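Local coordinates for substrate-binding protein (Synechococcus sp., PDB 6WPN) that probably acts as the periplasmic binding protein of a sugar-uptake system in a marine cyanobacterium, capturing a carbohydrate ligand between two lobes, at residues 43-48 and 61-66; 50-55 and 318-323; 199-204 and 379-384; 223-228 and 411-416. One frame throughout, in Å; residues are numbered along the deposited sequence.

Contact 1. Residues 43-48 and 61-66; sequences PYMDDV and VRWTDL
The selenomethionine Met45 reaches from helix 42-55 onto the indole of Trp63, in strand 61-66, and lies over one face of its six-membered ring. CB does the closest touching: it is 3.6 Å from CZ3 of Trp63 and sits over the rim rather than the middle, a CH-pi contact 19° off the ring normal. CG of Met45 continues across the same ring, 3.7 Å from CH2 of Trp63. With chi1 at -63°, CG stands beside the backbone N, and the further bends at chi2 and chi3 fold the chain so that SE remains above the face, 5.1 Å from the ring centroid, a distant Met-aromatic contact. Trp63 meets it with CG anti to its own N (chi1 169°), which swings the benzene half of the indole toward the helix, the two side chains crossing at about a right angle. The other end of the indole is anchored by NE1, hydrogen-bonded to Thr34 OG1 on the adjacent strand 30-35. Leu32 of that strand touches both Met45 and Trp63. Strand 30-35, helix 42-55 and the parallel strand 61-66 follow one another in the chain, so this is the helix-on-sheet packing of a beta-alpha-beta crossover, the repeating element of periplasmic binding protein lobes.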
loop_
_atom_site.group_PDB
_atom_site.type_symbol
_atom_site.label_atom_id
_atom_site.label_comp_id
_atom_site.label_asym_id
_atom_site.label_seq_id
_atom_site.Cartn_x
_atom_site.Cartn_y
_atom_site.Cartn_z
ATOM N N PRO A 43 -20.376 7.802 -3.135
ATOM C CA PRO A 43 -21.620 7.411 -2.437
ATOM C C PRO A 43 -21.406 6.953 -1.004
ATOM O O PRO A 43 -22.181 7.337 -0.116
ATOM C CB PRO A 43 -22.175 6.281 -3.319
ATOM C CG PRO A 43 -21.601 6.521 -4.649
ATOM C CD PRO A 43 -20.225 7.064 -4.403
ATOM N N TYR A 44 -20.399 6.112 -0.752
ATOM C CA TYR A 44 -20.103 5.708 0.619
ATOM C C TYR A 44 -19.871 6.920 1.513
ATOM O O TYR A 44 -20.482 7.045 2.579
ATOM C CB TYR A 44 -18.888 4.783 0.662
ATOM C CG TYR A 44 -18.453 4.482 2.079
ATOM C CD1 TYR A 44 -19.045 3.456 2.805
ATOM C CD2 TYR A 44 -17.466 5.240 2.702
ATOM C CE1 TYR A 44 -18.663 3.188 4.106
ATOM C CE2 TYR A 44 -17.080 4.981 4.002
ATOM C CZ TYR A 44 -17.678 3.953 4.701
ATOM O OH TYR A 44 -17.290 3.689 5.996
HETATM N N MSE A 45 -18.979 7.812 1.098
HETATM C CA MSE A 45 -18.657 8.990 1.888
HETATM C C MSE A 45 -19.867 9.909 2.034
HETATM O O MSE A 45 -20.060 10.525 3.079
HETATM C CB MSE A 45 -17.488 9.753 1.262
HETATM C CG MSE A 45 -16.178 8.976 1.220
HETATM SE SE MSE A 45 -15.445 8.569 2.989
HETATM C CE MSE A 45 -15.516 10.346 3.760
ATOM N N ASP A 46 -20.690 9.985 0.987
ATOM C CA ASP A 46 -21.865 10.850 1.040
ATOM C C ASP A 46 -22.855 10.380 2.095
ATOM O O ASP A 46 -23.505 11.202 2.750
ATOM C CB ASP A 46 -22.538 10.916 -0.332
ATOM C CG ASP A 46 -21.819 11.846 -1.292
ATOM O OD1 ASP A 46 -20.812 12.466 -0.880
ATOM O OD2 ASP A 46 -22.255 11.953 -2.461
ATOM N N ASP A 47 -22.983 9.066 2.277
ATOM C CA ASP A 47 -23.918 8.545 3.270
ATOM C C ASP A 47 -23.351 8.617 4.686
ATOM O O ASP A 47 -24.037 9.071 5.608
ATOM C CB ASP A 47 -24.313 7.109 2.929
ATOM C CG ASP A 47 -25.490 6.624 3.756
ATOM O OD1 ASP A 47 -26.632 7.040 3.464
ATOM O OD2 ASP A 47 -25.276 5.839 4.707
ATOM N N VAL A 48 -22.118 8.136 4.887
ATOM C CA VAL A 48 -21.558 8.064 6.238
ATOM C C VAL A 48 -21.379 9.463 6.821
ATOM O O VAL A 48 -21.721 9.717 7.984
ATOM C CB VAL A 48 -20.242 7.259 6.248
ATOM C CG1 VAL A 48 -19.186 7.886 5.349
ATOM C CG2 VAL A 48 -19.725 7.126 7.671
ATOM N N VAL A 61 -19.179 18.187 8.602
ATOM C CA VAL A 61 -17.933 17.796 7.957
ATOM C C VAL A 61 -17.903 18.345 6.539
ATOM O O VAL A 61 -18.871 18.193 5.783
ATOM C CB VAL A 61 -17.759 16.268 7.961
ATOM C CG1 VAL A 61 -16.605 15.860 7.059
ATOM C CG2 VAL A 61 -17.516 15.780 9.377
ATOM N N ARG A 62 -16.801 19.005 6.189
ATOM C CA ARG A 62 -16.501 19.394 4.815
ATOM C C ARG A 62 -15.349 18.515 4.336
ATOM O O ARG A 62 -14.225 18.622 4.841
ATOM C CB ARG A 62 -16.159 20.881 4.714
ATOM C CG ARG A 62 -17.327 21.853 4.941
ATOM C CD ARG A 62 -18.341 21.851 3.782
ATOM N NE ARG A 62 -19.539 21.054 4.053
ATOM C CZ ARG A 62 -20.584 21.491 4.755
ATOM N NH1 ARG A 62 -20.580 22.718 5.259
ATOM N NH2 ARG A 62 -21.634 20.704 4.953
ATOM N N TRP A 63 -15.635 17.646 3.372
ATOM C CA TRP A 63 -14.725 16.600 2.927
ATOM C C TRP A 63 -13.933 17.046 1.703
ATOM O O TRP A 63 -14.508 17.566 0.741
ATOM C CB TRP A 63 -15.521 15.335 2.602
ATOM C CG TRP A 63 -14.760 14.258 1.903
ATOM C CD1 TRP A 63 -13.486 13.849 2.155
ATOM C CD2 TRP A 63 -15.230 13.460 0.812
ATOM N NE1 TRP A 63 -13.137 12.837 1.296
ATOM C CE2 TRP A 63 -14.191 12.582 0.459
ATOM C CE3 TRP A 63 -16.435 13.400 0.105
ATOM C CZ2 TRP A 63 -14.317 11.652 -0.572
ATOM C CZ3 TRP A 63 -16.560 12.479 -0.919
ATOM C CH2 TRP A 63 -15.508 11.617 -1.248
ATOM N N THR A 64 -12.616 16.835 1.742
ATOM C CA THR A 64 -11.732 17.079 0.606
ATOM C C THR A 64 -10.839 15.861 0.414
ATOM O O THR A 64 -10.229 15.380 1.375
ATOM C CB THR A 64 -10.872 18.336 0.799
ATOM O OG1 THR A 64 -9.940 18.123 1.866
ATOM C CG2 THR A 64 -11.737 19.551 1.124
ATOM N N ASP A 65 -10.788 15.342 -0.811
ATOM C CA ASP A 65 -9.967 14.183 -1.146
ATOM C C ASP A 65 -8.780 14.623 -1.999
ATOM O O ASP A 65 -8.957 15.345 -2.987
ATOM C CB ASP A 65 -10.806 13.135 -1.881
ATOM C CG ASP A 65 -10.046 11.852 -2.139
ATOM O OD1 ASP A 65 -9.591 11.223 -1.159
ATOM O OD2 ASP A 65 -9.917 11.466 -3.323
ATOM N N LEU A 66 -7.581 14.191 -1.621
ATOM C CA LEU A 66 -6.329 14.615 -2.229
ATOM C C LEU A 66 -5.472 13.414 -2.595
ATOM O O LEU A 66 -5.652 12.321 -2.048
ATOM C CB LEU A 66 -5.532 15.548 -1.301
ATOM C CG LEU A 66 -5.809 17.051 -1.266
ATOM C CD1 LEU A 66 -7.199 17.295 -0.712
ATOM C CD2 LEU A 66 -4.780 17.772 -0.412
#

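Contact 2. Residues 50-55 and 318-323; sequences GSWDKL and ALFLTN
This is a helix-helix contact in one alpha/beta lobe of the binding-protein fold, where the last turns of helix 42-55 meet the C-terminal end of helix 311-321. Phe320 is the centre of it: its ring is inserted against Ser51, Trp52 and Leu55, side chains from one turn of the partner helix. Trp52 meets the root of the phenylalanine, with CE3 3.7 Å from CB of Phe320, and the two aromatic planes are inclined at 55°, an oblique pair. Both residues have CG anti to the backbone N (chi1 179° for Phe320), which carries each ring well out from its helix. Further along the ring, Leu55 brings CD1 to 3.6 Å from CE1 of Phe320, crossing it at about a right angle, while CB of Ser51 lies near the ring plane at the edge, 4.0 Å from CZ of Phe320. Polar groups turn to other partners: Trp52 NE1 bonds to Ala59 O, and Ser51 OG returns to Asp47 O in its own helix. Trp52 also stacks on His56 and touches Glu313, Glu316 and Leu317, one and two turns earlier on the partner helix. Where that helix ends, Thr322 OG1 gives a hydrogen bond of 2.7 Å to Ala318 O, the donor tilted 19° from the carbonyl plane.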
loop_
_atom_site.group_PDB
_atom_site.type_symbol
_atom_site.label_atom_id
_atom_site.label_comp_id
_atom_site.label_asym_id
_atom_site.label_seq_id
_atom_site.Cartn_x
_atom_site.Cartn_y
_atom_site.Cartn_z
ATOM N N GLY A 50 -23.027 12.037 5.815
ATOM C CA GLY A 50 -24.407 12.448 6.032
ATOM C C GLY A 50 -24.946 11.953 7.360
ATOM O O GLY A 50 -25.592 12.699 8.099
ATOM N N SER A 51 -24.697 10.678 7.672
ATOM C CA SER A 51 -25.081 10.146 8.977
ATOM C C SER A 51 -24.398 10.916 10.099
ATOM O O SER A 51 -25.033 11.250 11.105
ATOM C CB SER A 51 -24.750 8.658 9.064
ATOM O OG SER A 51 -25.436 7.928 8.063
ATOM N N TRP A 52 -23.105 11.208 9.943
ATOM C CA TRP A 52 -22.405 12.020 10.931
ATOM C C TRP A 52 -23.070 13.382 11.098
ATOM O O TRP A 52 -23.283 13.845 12.226
ATOM C CB TRP A 52 -20.940 12.188 10.532
ATOM C CG TRP A 52 -20.253 13.216 11.364
ATOM C CD1 TRP A 52 -20.138 14.549 11.089
ATOM C CD2 TRP A 52 -19.619 13.012 12.633
ATOM N NE1 TRP A 52 -19.457 15.185 12.098
ATOM C CE2 TRP A 52 -19.127 14.266 13.059
ATOM C CE3 TRP A 52 -19.412 11.893 13.447
ATOM C CZ2 TRP A 52 -18.441 14.430 14.259
ATOM C CZ3 TRP A 52 -18.729 12.058 14.641
ATOM C CH2 TRP A 52 -18.251 13.317 15.035
ATOM N N ASP A 53 -23.402 14.039 9.981
ATOM C CA ASP A 53 -24.026 15.358 10.046
ATOM C C ASP A 53 -25.370 15.297 10.762
ATOM O O ASP A 53 -25.733 16.225 11.493
ATOM C CB ASP A 53 -24.195 15.935 8.638
ATOM C CG ASP A 53 -22.871 16.309 7.987
ATOM O OD1 ASP A 53 -21.900 16.600 8.715
ATOM O OD2 ASP A 53 -22.806 16.313 6.740
ATOM N N LYS A 54 -26.126 14.212 10.557
ATOM C CA LYS A 54 -27.379 14.035 11.286
ATOM C C LYS A 54 -27.142 13.811 12.770
ATOM O O LYS A 54 -27.947 14.249 13.599
ATOM C CB LYS A 54 -28.167 12.857 10.715
ATOM C CG LYS A 54 -28.530 13.010 9.262
ATOM C CD LYS A 54 -29.551 14.115 9.104
ATOM C CE LYS A 54 -30.289 13.995 7.792
ATOM N NZ LYS A 54 -31.195 15.159 7.588
ATOM N N LEU A 55 -26.053 13.131 13.123
ATOM C CA LEU A 55 -25.774 12.872 14.528
ATOM C C LEU A 55 -25.132 14.081 15.197
ATOM O O LEU A 55 -25.433 14.388 16.354
ATOM C CB LEU A 55 -24.879 11.639 14.663
ATOM C CG LEU A 55 -25.478 10.297 14.226
ATOM C CD1 LEU A 55 -24.435 9.188 14.299
ATOM C CD2 LEU A 55 -26.713 9.933 15.031
ATOM N N ALA A 318 -13.191 10.483 13.866
ATOM C CA ALA A 318 -12.320 9.374 13.494
ATOM C C ALA A 318 -12.833 8.057 14.065
ATOM O O ALA A 318 -12.715 7.008 13.421
ATOM C CB ALA A 318 -10.889 9.646 13.958
ATOM N N LEU A 319 -13.395 8.088 15.280
ATOM C CA LEU A 319 -13.984 6.882 15.860
ATOM C C LEU A 319 -15.262 6.474 15.135
ATOM O O LEU A 319 -15.523 5.278 14.955
ATOM C CB LEU A 319 -14.260 7.088 17.350
ATOM C CG LEU A 319 -13.044 7.200 18.272
ATOM C CD1 LEU A 319 -13.447 7.708 19.648
ATOM C CD2 LEU A 319 -12.360 5.852 18.385
ATOM N N PHE A 320 -16.071 7.448 14.713
ATOM C CA PHE A 320 -17.290 7.136 13.971
ATOM C C PHE A 320 -16.970 6.515 12.618
ATOM O O PHE A 320 -17.618 5.546 12.205
ATOM C CB PHE A 320 -18.143 8.394 13.799
ATOM C CG PHE A 320 -19.411 8.171 13.017
ATOM C CD1 PHE A 320 -20.522 7.598 13.617
ATOM C CD2 PHE A 320 -19.498 8.556 11.687
ATOM C CE1 PHE A 320 -21.691 7.400 12.901
ATOM C CE2 PHE A 320 -20.664 8.363 10.967
ATOM C CZ PHE A 320 -21.762 7.782 11.575
ATOM N N LEU A 321 -15.985 7.065 11.909
ATOM C CA LEU A 321 -15.630 6.526 10.601
ATOM C C LEU A 321 -15.055 5.124 10.709
ATOM O O LEU A 321 -15.129 4.349 9.750
ATOM C CB LEU A 321 -14.628 7.447 9.905
ATOM C CG LEU A 321 -15.165 8.769 9.356
ATOM C CD1 LEU A 321 -14.019 9.674 8.929
ATOM C CD2 LEU A 321 -16.124 8.525 8.200
ATOM N N THR A 322 -14.484 4.781 11.861
ATOM C CA THR A 322 -13.801 3.510 12.043
ATOM C C THR A 322 -14.536 2.573 12.996
ATOM O O THR A 322 -13.931 1.629 13.511
ATOM C CB THR A 322 -12.376 3.754 12.538
ATOM O OG1 THR A 322 -12.424 4.399 13.817
ATOM C CG2 THR A 322 -11.619 4.639 11.562
ATOM N N ASN A 323 -15.830 2.787 13.225
ATOM C CA ASN A 323 -16.551 1.880 14.106
ATOM C C ASN A 323 -16.891 0.597 13.352
ATOM O O ASN A 323 -16.509 0.410 12.192
ATOM C CB ASN A 323 -17.806 2.549 14.674
ATOM C CG ASN A 323 -18.860 2.849 13.617
ATOM O OD1 ASN A 323 -18.743 2.451 12.457
ATOM N ND2 ASN A 323 -19.905 3.555 14.023
#

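Contact 3. Residues 199-204 and 379-384; sequences SFVQMG and RVLVPA
Leu381, in the loop after strand 378-379, packs against the last turn of helix 195-202, within the Schellman motif that closes the helix, with Gly204 as its C-prime residue. Its side chain lies against two consecutive helical residues in different ways. Gln202 meets it at about a right angle: CD1 of Leu381 rests against the aliphatic part of the glutamine, 3.6 Å from CG of Gln202, and is also 3.9 Å from its NE2. Beyond CG the glutamine is extended (chi2 174°), so its stem runs past the leucine methyl and its amide reaches partners outside both segments. There OE1 accepts from Trp165 NE1 and NE2 donates to Thr294 O, fixing both ends of a buried amide and with them the surface Leu381 leans on. The backbone N of Leu381 is held by a hydrogen bond to Asn296 OD1. Val201 crosses Leu381 obliquely and at longer range, facing the base of the residue instead of its tip: CG1 of Val201 is 4.2 Å from CB of Leu381. The two valine methyls form a fork facing the Leu381 carbonyl, CG1 and CG2 of Val201 each 3.8 Å from O of Leu381.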
loop_
_atom_site.group_PDB
_atom_site.type_symbol
_atom_site.label_atom_id
_atom_site.label_comp_id
_atom_site.label_asym_id
_atom_site.label_seq_id
_atom_site.Cartn_x
_atom_site.Cartn_y
_atom_site.Cartn_z
ATOM N N SER A 199 9.905 -5.159 -1.893
ATOM C CA SER A 199 10.582 -6.383 -2.312
ATOM C C SER A 199 11.966 -6.482 -1.688
ATOM O O SER A 199 12.419 -7.579 -1.335
ATOM C CB SER A 199 10.692 -6.453 -3.833
ATOM O OG SER A 199 11.738 -5.619 -4.298
ATOM N N PHE A 200 12.653 -5.343 -1.549
ATOM C CA PHE A 200 13.927 -5.325 -0.840
ATOM C C PHE A 200 13.764 -5.894 0.560
ATOM O O PHE A 200 14.538 -6.758 0.989
ATOM C CB PHE A 200 14.487 -3.898 -0.783
ATOM C CG PHE A 200 15.191 -3.460 -2.046
ATOM C CD1 PHE A 200 14.475 -3.107 -3.174
ATOM C CD2 PHE A 200 16.570 -3.389 -2.095
ATOM C CE1 PHE A 200 15.117 -2.707 -4.333
ATOM C CE2 PHE A 200 17.218 -2.988 -3.254
ATOM C CZ PHE A 200 16.485 -2.646 -4.373
ATOM N N VAL A 201 12.744 -5.432 1.284
ATOM C CA VAL A 201 12.514 -5.934 2.634
ATOM C C VAL A 201 12.177 -7.422 2.601
ATOM O O VAL A 201 12.625 -8.189 3.459
ATOM C CB VAL A 201 11.413 -5.115 3.332
ATOM C CG1 VAL A 201 11.198 -5.618 4.752
ATOM C CG2 VAL A 201 11.767 -3.637 3.324
ATOM N N GLN A 202 11.390 -7.855 1.606
ATOM C CA GLN A 202 11.053 -9.275 1.501
ATOM C C GLN A 202 12.264 -10.115 1.129
ATOM O O GLN A 202 12.318 -11.304 1.465
ATOM C CB GLN A 202 9.935 -9.497 0.482
ATOM C CG GLN A 202 8.562 -9.072 0.958
ATOM C CD GLN A 202 7.507 -9.186 -0.126
ATOM O OE1 GLN A 202 7.763 -8.887 -1.290
ATOM N NE2 GLN A 202 6.317 -9.639 0.252
HETATM N N MSE A 203 13.243 -9.464 0.522
HETATM C CA MSE A 203 14.476 -10.153 0.098
HETATM C C MSE A 203 15.506 -10.168 1.229
HETATM O O MSE A 203 16.641 -10.517 0.968
HETATM C CB MSE A 203 15.003 -9.522 -1.180
HETATM C CG MSE A 203 14.111 -9.778 -2.326
HETATM SE SE MSE A 203 14.789 -8.883 -3.857
HETATM C CE MSE A 203 16.317 -9.949 -4.261
ATOM N N GLY A 204 15.094 -9.821 2.440
ATOM C CA GLY A 204 15.990 -9.823 3.581
ATOM C C GLY A 204 16.873 -8.603 3.724
ATOM O O GLY A 204 17.789 -8.616 4.555
ATOM N N ARG A 379 2.470 -8.453 7.190
ATOM C CA ARG A 379 2.973 -7.416 8.075
ATOM C C ARG A 379 3.176 -6.142 7.266
ATOM O O ARG A 379 3.117 -6.144 6.034
ATOM C CB ARG A 379 4.297 -7.829 8.736
ATOM C CG ARG A 379 4.191 -8.537 10.091
ATOM C CD ARG A 379 3.524 -9.905 9.973
ATOM N NE ARG A 379 3.647 -10.711 11.189
ATOM C CZ ARG A 379 4.461 -11.760 11.301
ATOM N NH1 ARG A 379 5.217 -12.126 10.271
ATOM N NH2 ARG A 379 4.522 -12.446 12.438
ATOM N N VAL A 380 3.424 -5.045 7.967
ATOM C CA VAL A 380 3.759 -3.782 7.322
ATOM C C VAL A 380 5.266 -3.828 7.106
ATOM O O VAL A 380 6.030 -4.015 8.059
ATOM C CB VAL A 380 3.354 -2.578 8.181
ATOM C CG1 VAL A 380 3.998 -1.308 7.654
ATOM C CG2 VAL A 380 1.844 -2.436 8.216
ATOM N N LEU A 381 5.696 -3.650 5.858
ATOM C CA LEU A 381 7.092 -3.901 5.516
ATOM C C LEU A 381 7.946 -2.644 5.427
ATOM O O LEU A 381 9.092 -2.658 5.887
ATOM C CB LEU A 381 7.172 -4.659 4.186
ATOM C CG LEU A 381 6.512 -6.039 4.134
ATOM C CD1 LEU A 381 6.656 -6.647 2.750
ATOM C CD2 LEU A 381 7.108 -6.958 5.187
ATOM N N VAL A 382 7.435 -1.559 4.853
ATOM C CA VAL A 382 8.174 -0.301 4.902
ATOM C C VAL A 382 8.189 0.160 6.357
ATOM O O VAL A 382 7.123 0.386 6.950
ATOM C CB VAL A 382 7.572 0.749 3.950
ATOM C CG1 VAL A 382 7.728 0.290 2.510
ATOM C CG2 VAL A 382 6.100 1.003 4.251
ATOM N N PRO A 383 9.357 0.265 6.990
ATOM C CA PRO A 383 9.385 0.659 8.404
ATOM C C PRO A 383 8.839 2.070 8.580
ATOM O O PRO A 383 9.257 3.005 7.895
ATOM C CB PRO A 383 10.870 0.565 8.773
ATOM C CG PRO A 383 11.596 0.690 7.475
ATOM C CD PRO A 383 10.709 0.048 6.445
ATOM N N ALA A 384 7.876 2.210 9.491
ATOM C CA ALA A 384 7.244 3.500 9.740
ATOM C C ALA A 384 8.231 4.458 10.390
ATOM O O ALA A 384 8.137 4.740 11.589
ATOM C CB ALA A 384 6.009 3.329 10.624
#

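Contact 4. Residues 223-228 and 411-416; sequences KAFAFW and QAVLEA
Phe225 points from helix 219-233 into helix 409-427 and is met there by Val413, Ala412 and Ala416. The tightest touch is from one methyl of Val413: CG2 stands over a face of the phenyl ring, 3.4 Å from CG of Phe225 and 3.7 Å from the ring centroid, a CH-pi contact 24° off the normal. The methyl is displaced toward the rim on the side nearest the phenylalanine backbone, and it also lies 3.7 Å from CB of Phe225. Ala412 approaches the ring obliquely, its CB 3.7 Å from CE2 of Phe225, and Ala416, one helical turn on, brings its CB to 4.5 Å from CZ of that ring. Small residues at 412 and 416 let the ring lie close along this helix surface. In Val413, CG1 is anti to the backbone N, which places the other methyl, CG2, over the ring. Phe225 itself has an unusual chi1 of -95°, away from a staggered position, consistent with a closely packed ring.

No hydrogen bond joins the two segments; the contact is apolar and buried. In the next shell, Phe200 of helix 195-202 meets the Phe225 ring with the planes steeply inclined, and Ile395 and Leu399 of helix 388-403 touch it too. The axes of the two segments come within 10.0 Å, their directions 126° apart. Phe225 is thus packed among helices 195-202, 219-233, 388-403 and 409-427.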
loop_
_atom_site.group_PDB
_atom_site.type_symbol
_atom_site.label_atom_id
_atom_site.label_comp_id
_atom_site.label_asym_id
_atom_site.label_seq_id
_atom_site.Cartn_x
_atom_site.Cartn_y
_atom_site.Cartn_z
ATOM N N LYS A 223 22.639 -8.163 -3.422
ATOM C CA LYS A 223 21.908 -9.210 -4.124
ATOM C C LYS A 223 20.586 -8.676 -4.663
ATOM O O LYS A 223 20.185 -9.005 -5.786
ATOM C CB LYS A 223 21.702 -10.400 -3.186
ATOM C CG LYS A 223 20.967 -11.589 -3.769
ATOM C CD LYS A 223 20.900 -12.708 -2.734
ATOM C CE LYS A 223 19.908 -13.792 -3.114
ATOM N NZ LYS A 223 19.844 -14.858 -2.067
ATOM N N ALA A 224 19.908 -7.831 -3.883
ATOM C CA ALA A 224 18.636 -7.264 -4.320
ATOM C C ALA A 224 18.828 -6.290 -5.476
ATOM O O ALA A 224 18.019 -6.268 -6.412
ATOM C CB ALA A 224 17.940 -6.576 -3.148
ATOM N N PHE A 225 19.862 -5.446 -5.409
ATOM C CA PHE A 225 20.159 -4.544 -6.520
ATOM C C PHE A 225 20.471 -5.319 -7.793
ATOM O O PHE A 225 19.976 -4.987 -8.876
ATOM C CB PHE A 225 21.332 -3.623 -6.168
ATOM C CG PHE A 225 20.917 -2.283 -5.620
ATOM C CD1 PHE A 225 20.516 -2.146 -4.302
ATOM C CD2 PHE A 225 20.929 -1.160 -6.431
ATOM C CE1 PHE A 225 20.137 -0.907 -3.802
ATOM C CE2 PHE A 225 20.546 0.074 -5.939
ATOM C CZ PHE A 225 20.151 0.200 -4.624
ATOM N N ALA A 226 21.305 -6.352 -7.682
ATOM C CA ALA A 226 21.643 -7.166 -8.846
ATOM C C ALA A 226 20.418 -7.890 -9.387
ATOM O O ALA A 226 20.284 -8.076 -10.602
ATOM C CB ALA A 226 22.741 -8.165 -8.485
ATOM N N PHE A 227 19.521 -8.317 -8.496
ATOM C CA PHE A 227 18.301 -8.993 -8.919
ATOM C C PHE A 227 17.526 -8.146 -9.919
ATOM O O PHE A 227 17.216 -8.596 -11.029
ATOM C CB PHE A 227 17.442 -9.311 -7.691
ATOM C CG PHE A 227 16.128 -9.985 -8.004
ATOM C CD1 PHE A 227 14.976 -9.234 -8.189
ATOM C CD2 PHE A 227 16.042 -11.369 -8.084
ATOM C CE1 PHE A 227 13.764 -9.846 -8.465
ATOM C CE2 PHE A 227 14.832 -11.991 -8.354
ATOM C CZ PHE A 227 13.689 -11.228 -8.547
ATOM N N TRP A 228 17.233 -6.900 -9.549
ATOM C CA TRP A 228 16.417 -6.042 -10.400
ATOM C C TRP A 228 17.203 -5.530 -11.599
ATOM O O TRP A 228 16.649 -5.392 -12.696
ATOM C CB TRP A 228 15.860 -4.890 -9.572
ATOM C CG TRP A 228 14.850 -5.373 -8.592
ATOM C CD1 TRP A 228 14.991 -5.466 -7.240
ATOM C CD2 TRP A 228 13.543 -5.862 -8.893
ATOM N NE1 TRP A 228 13.845 -5.976 -6.676
ATOM C CE2 TRP A 228 12.940 -6.225 -7.673
ATOM C CE3 TRP A 228 12.820 -6.027 -10.081
ATOM C CZ2 TRP A 228 11.648 -6.735 -7.605
ATOM C CZ3 TRP A 228 11.541 -6.535 -10.010
ATOM C CH2 TRP A 228 10.968 -6.882 -8.783
ATOM N N GLN A 411 27.847 -0.236 -8.039
ATOM C CA GLN A 411 28.037 1.204 -8.127
ATOM C C GLN A 411 26.776 1.936 -7.683
ATOM O O GLN A 411 26.851 2.962 -7.002
ATOM C CB GLN A 411 28.399 1.582 -9.563
ATOM C CG GLN A 411 28.992 2.961 -9.738
ATOM C CD GLN A 411 30.400 3.046 -9.190
ATOM O OE1 GLN A 411 31.084 2.030 -9.050
ATOM N NE2 GLN A 411 30.851 4.263 -8.892
ATOM N N ALA A 412 25.605 1.403 -8.038
ATOM C CA ALA A 412 24.354 1.996 -7.571
ATOM C C ALA A 412 24.229 1.898 -6.056
ATOM O O ALA A 412 23.819 2.859 -5.394
ATOM C CB ALA A 412 23.164 1.320 -8.256
ATOM N N VAL A 413 24.580 0.738 -5.495
ATOM C CA VAL A 413 24.519 0.538 -4.049
ATOM C C VAL A 413 25.376 1.569 -3.334
ATOM O O VAL A 413 24.940 2.201 -2.365
ATOM C CB VAL A 413 24.957 -0.893 -3.690
ATOM C CG1 VAL A 413 24.952 -1.086 -2.185
ATOM C CG2 VAL A 413 24.052 -1.904 -4.372
ATOM N N LEU A 414 26.613 1.745 -3.795
ATOM C CA LEU A 414 27.509 2.687 -3.135
ATOM C C LEU A 414 26.986 4.112 -3.249
ATOM O O LEU A 414 26.991 4.862 -2.266
ATOM C CB LEU A 414 28.913 2.587 -3.727
ATOM C CG LEU A 414 29.906 3.413 -2.918
ATOM C CD1 LEU A 414 30.135 2.757 -1.559
ATOM C CD2 LEU A 414 31.213 3.631 -3.668
ATOM N N GLU A 415 26.519 4.499 -4.439
ATOM C CA GLU A 415 25.990 5.847 -4.616
ATOM C C GLU A 415 24.769 6.072 -3.739
ATOM O O GLU A 415 24.637 7.124 -3.105
ATOM C CB GLU A 415 25.637 6.089 -6.085
ATOM C CG GLU A 415 26.823 6.091 -7.043
ATOM C CD GLU A 415 27.637 7.365 -6.977
ATOM O OE1 GLU A 415 27.195 8.322 -6.306
ATOM O OE2 GLU A 415 28.725 7.408 -7.594
ATOM N N ALA A 416 23.874 5.085 -3.671
ATOM C CA ALA A 416 22.708 5.212 -2.801
ATOM C C ALA A 416 23.119 5.307 -1.337
ATOM O O ALA A 416 22.599 6.145 -0.590
ATOM C CB ALA A 416 21.756 4.038 -3.021
#

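How the contacts relate
Contacts 1 and 2 share helix 42-55 and lie side by side: one face meets the sheet through strand 61-66, another meets helix 311-321, and Asp53 probably hydrogen-bonds to Val61 N between them. Contacts 3 and 4 lie on the opposite side of the chain's centre, joined by helices 195-202 and 219-233, which follow each other in sequence; Met203 packs against Ala224 from one to the other. Contact 4 is the fully buried one, whereas the other three are partly buried. Aromatic rings carry contacts 1, 2 and 4, but contact 3, closest to the chain's centre, relies on aliphatic groups and a glutamine stem against a loop. Contacts 2 and 4 are 47 Å apart between centres.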